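Local coordinates for 50S ribosomal protein L16 arginine hydroxylase (Escherichia coli, PDB 4CCL) that catalyses the iron- and 2-oxoglutarate-dependent 3-hydroxylation of an arginine side chain in ribosomal protein uL16, at residues I133-G138 / E193-Y198. Numbering follows the deposited sequence. Where two conformers were deposited one is given.
Sequences IIQGTG and ENAMNY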
ATOM      1  N   ILE B 133     -30.103   4.088 -16.747  1.00 41.86           N
ATOM      2  CA  ILE B 133     -30.358   3.070 -17.756  1.00 46.48           C
ATOM      3  C   ILE B 133     -31.333   3.581 -18.813  1.00 50.96           C
ATOM      4  O   ILE B 133     -32.517   3.776 -18.548  1.00 49.85           O
ATOM      5  CB  ILE B 133     -30.878   1.763 -17.135  1.00 47.33           C
ATOM      6  CG1 ILE B 133     -29.903   1.269 -16.063  1.00 39.63           C
ATOM      7  CG2 ILE B 133     -31.076   0.713 -18.212  1.00 48.61           C
ATOM      8  CD1 ILE B 133     -30.409   0.085 -15.258  1.00 40.42           C
ATOM      9  N   ILE B 134     -30.810   3.786 -20.016  1.00 46.35           N
ATOM     10  CA  ILE B 134     -31.556   4.376 -21.117  1.00 43.51           C
ATOM     11  C   ILE B 134     -32.132   3.299 -22.024  1.00 50.55           C
ATOM     12  O   ILE B 134     -31.400   2.465 -22.557  1.00 52.20           O
ATOM     13  CB  ILE B 134     -30.645   5.284 -21.968  1.00 39.52           C
ATOM     14  CG1 ILE B 134     -29.946   6.321 -21.088  1.00 38.50           C
ATOM     15  CG2 ILE B 134     -31.441   5.961 -23.074  1.00 42.90           C
ATOM     16  CD1 ILE B 134     -28.756   6.986 -21.753  1.00 41.49           C
ATOM     17  N   GLN B 135     -33.449   3.322 -22.201  1.00 53.01           N
ATOM     18  CA  GLN B 135     -34.101   2.391 -23.110  1.00 47.71           C
ATOM     19  C   GLN B 135     -33.916   2.824 -24.559  1.00 52.59           C
ATOM     20  O   GLN B 135     -34.229   3.958 -24.925  1.00 53.87           O
ATOM     21  CB  GLN B 135     -35.589   2.261 -22.785  1.00 47.08           C
ATOM     22  CG  GLN B 135     -36.348   1.326 -23.722  1.00 49.68           C
ATOM     23  CD  GLN B 135     -35.919  -0.122 -23.584  1.00 54.65           C
ATOM     24  OE1 GLN B 135     -35.788  -0.639 -22.474  1.00 59.62           O
ATOM     25  NE2 GLN B 135     -35.689  -0.783 -24.713  1.00 53.08           N
ATOM     26  N   GLY B 136     -33.396   1.909 -25.369  1.00 48.74           N
ATOM     27  CA  GLY B 136     -33.246   2.100 -26.801  1.00 46.29           C
ATOM     28  C   GLY B 136     -34.389   1.422 -27.534  1.00 57.09           C
ATOM     29  O   GLY B 136     -35.517   1.400 -27.039  1.00 60.39           O
ATOM     30  N   THR B 137     -34.105   0.892 -28.720  1.00 53.25           N
ATOM     31  CA  THR B 137     -35.098   0.146 -29.486  1.00 64.93           C
ATOM     32  C   THR B 137     -35.661  -1.005 -28.665  1.00 69.43           C
ATOM     33  O   THR B 137     -34.953  -1.606 -27.858  1.00 68.44           O
ATOM     34  CB  THR B 137     -34.494  -0.473 -30.762  1.00 70.05           C
ATOM     35  OG1 THR B 137     -33.580  -1.516 -30.401  1.00 74.60           O
ATOM     36  CG2 THR B 137     -33.770   0.573 -31.587  1.00 73.01           C
ATOM     37  N   GLY B 138     -36.938  -1.304 -28.873  1.00 64.12           N
ATOM     38  CA  GLY B 138     -37.585  -2.400 -28.180  1.00 58.94           C
ATOM     39  C   GLY B 138     -38.124  -1.997 -26.826  1.00 56.07           C
ATOM     40  O   GLY B 138     -38.284  -0.810 -26.544  1.00 53.71           O
ATOM     41  N   GLU B 193     -39.674  -7.131 -26.033  1.00 79.65           N
ATOM     42  CA  GLU B 193     -39.271  -7.200 -27.429  0.50 81.01           C
ATOM     43  C   GLU B 193     -37.747  -7.152 -27.483  1.00 83.29           C
ATOM     44  O   GLU B 193     -37.096  -7.058 -26.443  1.00 82.38           O
ATOM     45  CB  GLU B 193     -39.897  -6.067 -28.246  0.50 78.37           C
ATOM     46  CG  GLU B 193     -41.399  -6.216 -28.475  0.50 75.41           C
ATOM     47  CD  GLU B 193     -42.228  -5.397 -27.504  0.50 70.29           C
ATOM     48  OE1 GLU B 193     -42.223  -4.152 -27.623  0.50 64.03           O
ATOM     49  OE2 GLU B 193     -42.884  -5.995 -26.624  0.50 55.96           O
ATOM     50  N   ASN B 194     -37.172  -7.248 -28.680  1.00 83.10           N
ATOM     51  CA  ASN B 194     -35.721  -7.178 -28.831  1.00 71.30           C
ATOM     52  C   ASN B 194     -35.249  -5.810 -28.368  1.00 73.25           C
ATOM     53  O   ASN B 194     -35.719  -4.788 -28.861  1.00 78.61           O
ATOM     54  CB  ASN B 194     -35.322  -7.382 -30.292  1.00 72.91           C
ATOM     55  CG  ASN B 194     -35.015  -8.829 -30.624  1.00 76.44           C
ATOM     56  OD1 ASN B 194     -35.172  -9.723 -29.794  1.00 77.51           O
ATOM     57  ND2 ASN B 194     -34.572  -9.065 -31.855  1.00 80.45           N
ATOM     58  N   ALA B 195     -34.298  -5.780 -27.442  1.00 66.29           N
ATOM     59  CA  ALA B 195     -34.026  -4.546 -26.719  1.00 58.88           C
ATOM     60  C   ALA B 195     -32.564  -4.110 -26.654  1.00 61.67           C
ATOM     61  O   ALA B 195     -31.648  -4.932 -26.588  1.00 66.43           O
ATOM     62  CB  ALA B 195     -34.601  -4.635 -25.330  1.00 57.54           C
HETATM   63  N   MSE B 196     -32.375  -2.794 -26.668  1.00 57.05           N
HETATM   64  CA  MSE B 196     -31.072  -2.176 -26.474  1.00 54.24           C
HETATM   65  C   MSE B 196     -31.116  -1.249 -25.262  1.00 54.30           C
HETATM   66  O   MSE B 196     -31.977  -0.373 -25.167  1.00 51.43           O
HETATM   67  CB  MSE B 196     -30.660  -1.393 -27.723  1.00 51.88           C
HETATM   68  CG  MSE B 196     -30.302  -2.276 -28.907  1.00 62.38           C
HETATM   69 SE   MSE B 196     -28.448  -2.882 -28.848  1.00 84.10          SE
HETATM   70  CE  MSE B 196     -27.646  -1.455 -29.903  1.00 69.65           C
ATOM     71  N   ASN B 197     -30.193  -1.459 -24.329  1.00 49.09           N
ATOM     72  CA  ASN B 197     -30.104  -0.623 -23.138  1.00 48.41           C
ATOM     73  C   ASN B 197     -28.739   0.035 -23.018  1.00 51.08           C
ATOM     74  O   ASN B 197     -27.707  -0.597 -23.265  1.00 54.87           O
ATOM     75  CB  ASN B 197     -30.409  -1.435 -21.877  1.00 47.57           C
ATOM     76  CG  ASN B 197     -31.882  -1.418 -21.513  1.00 53.31           C
ATOM     77  OD1 ASN B 197     -32.249  -1.656 -20.363  1.00 59.86           O
ATOM     78  ND2 ASN B 197     -32.733  -1.132 -22.492  1.00 54.38           N
ATOM     79  N   TYR B 198     -28.742   1.307 -22.635  1.00 49.74           N
ATOM     80  CA  TYR B 198     -27.507   2.061 -22.522  1.00 44.51           C
ATOM     81  C   TYR B 198     -27.332   2.524 -21.091  1.00 47.98           C
ATOM     82  O   TYR B 198     -28.025   3.425 -20.627  1.00 47.64           O
ATOM     83  CB  TYR B 198     -27.545   3.272 -23.454  1.00 39.69           C
ATOM     84  CG  TYR B 198     -27.895   2.923 -24.878  1.00 46.42           C
ATOM     85  CD1 TYR B 198     -29.219   2.747 -25.264  1.00 43.53           C
ATOM     86  CD2 TYR B 198     -26.903   2.756 -25.834  1.00 47.37           C
ATOM     87  CE1 TYR B 198     -29.547   2.419 -26.561  1.00 41.45           C
ATOM     88  CE2 TYR B 198     -27.221   2.430 -27.138  1.00 50.61           C
ATOM     89  CZ  TYR B 198     -28.546   2.263 -27.494  1.00 51.92           C
ATOM     90  OH  TYR B 198     -28.873   1.935 -28.786  1.00 54.82           O
TER
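Ile133 lays its CG2 methyl against the side-chain oxygen OD1 of Asn197, where two neighbouring antiparallel strands of the JmjC (cupin-type) double-stranded beta-helix run side by side. That oxygen also accepts hydrogen bonds from Arg140 and Trp142 on strand 140-145, which packs over this face of the sheet. Arg140 probably binds substrate, so Asn197 is likely to connect this strand pair with the active-site pocket. Ile134 N donates to Tyr198 O and Tyr198 N to Ile134 O, both at 2.9 Å. The CB atoms of Ile134 and Tyr198 lie 4.0 Å apart on the same face of the sheet. Gln135 and Asn197, the next pair, illustrate how a non-hydrogen-bonded antiparallel pair can be joined instead through its side chains, here on the opposite face. With Gln135 CG anti to the backbone N (chi1 178°) and the chain bent at chi2, Gln135 OE1 accepts from Asn197 ND2 at 3.1 Å, the donor lying well above the carbonyl plane and the two amides turned 70° apart. The same ND2 also donates to Met196 O, and Gln135 NE2 donates to Gly136 O. An alanine at Gln135 would probably leave Asn197 ND2 without one of its two acceptors and the turn beyond the strand without this amide brace. Gly136 N then reaches Met196 O at 2.7 Å, nearly along the C=O axis, while its CA sits at the edge of the Tyr198 ring, whose hydroxyl is hydrogen-bonded to Asp33. Thr137 O receives Met196 N, with OG1 beside the selenomethionine CG. Gly138 closes the approach, its CA making a C-H...O contact with Asn194 O at 3.1 Å.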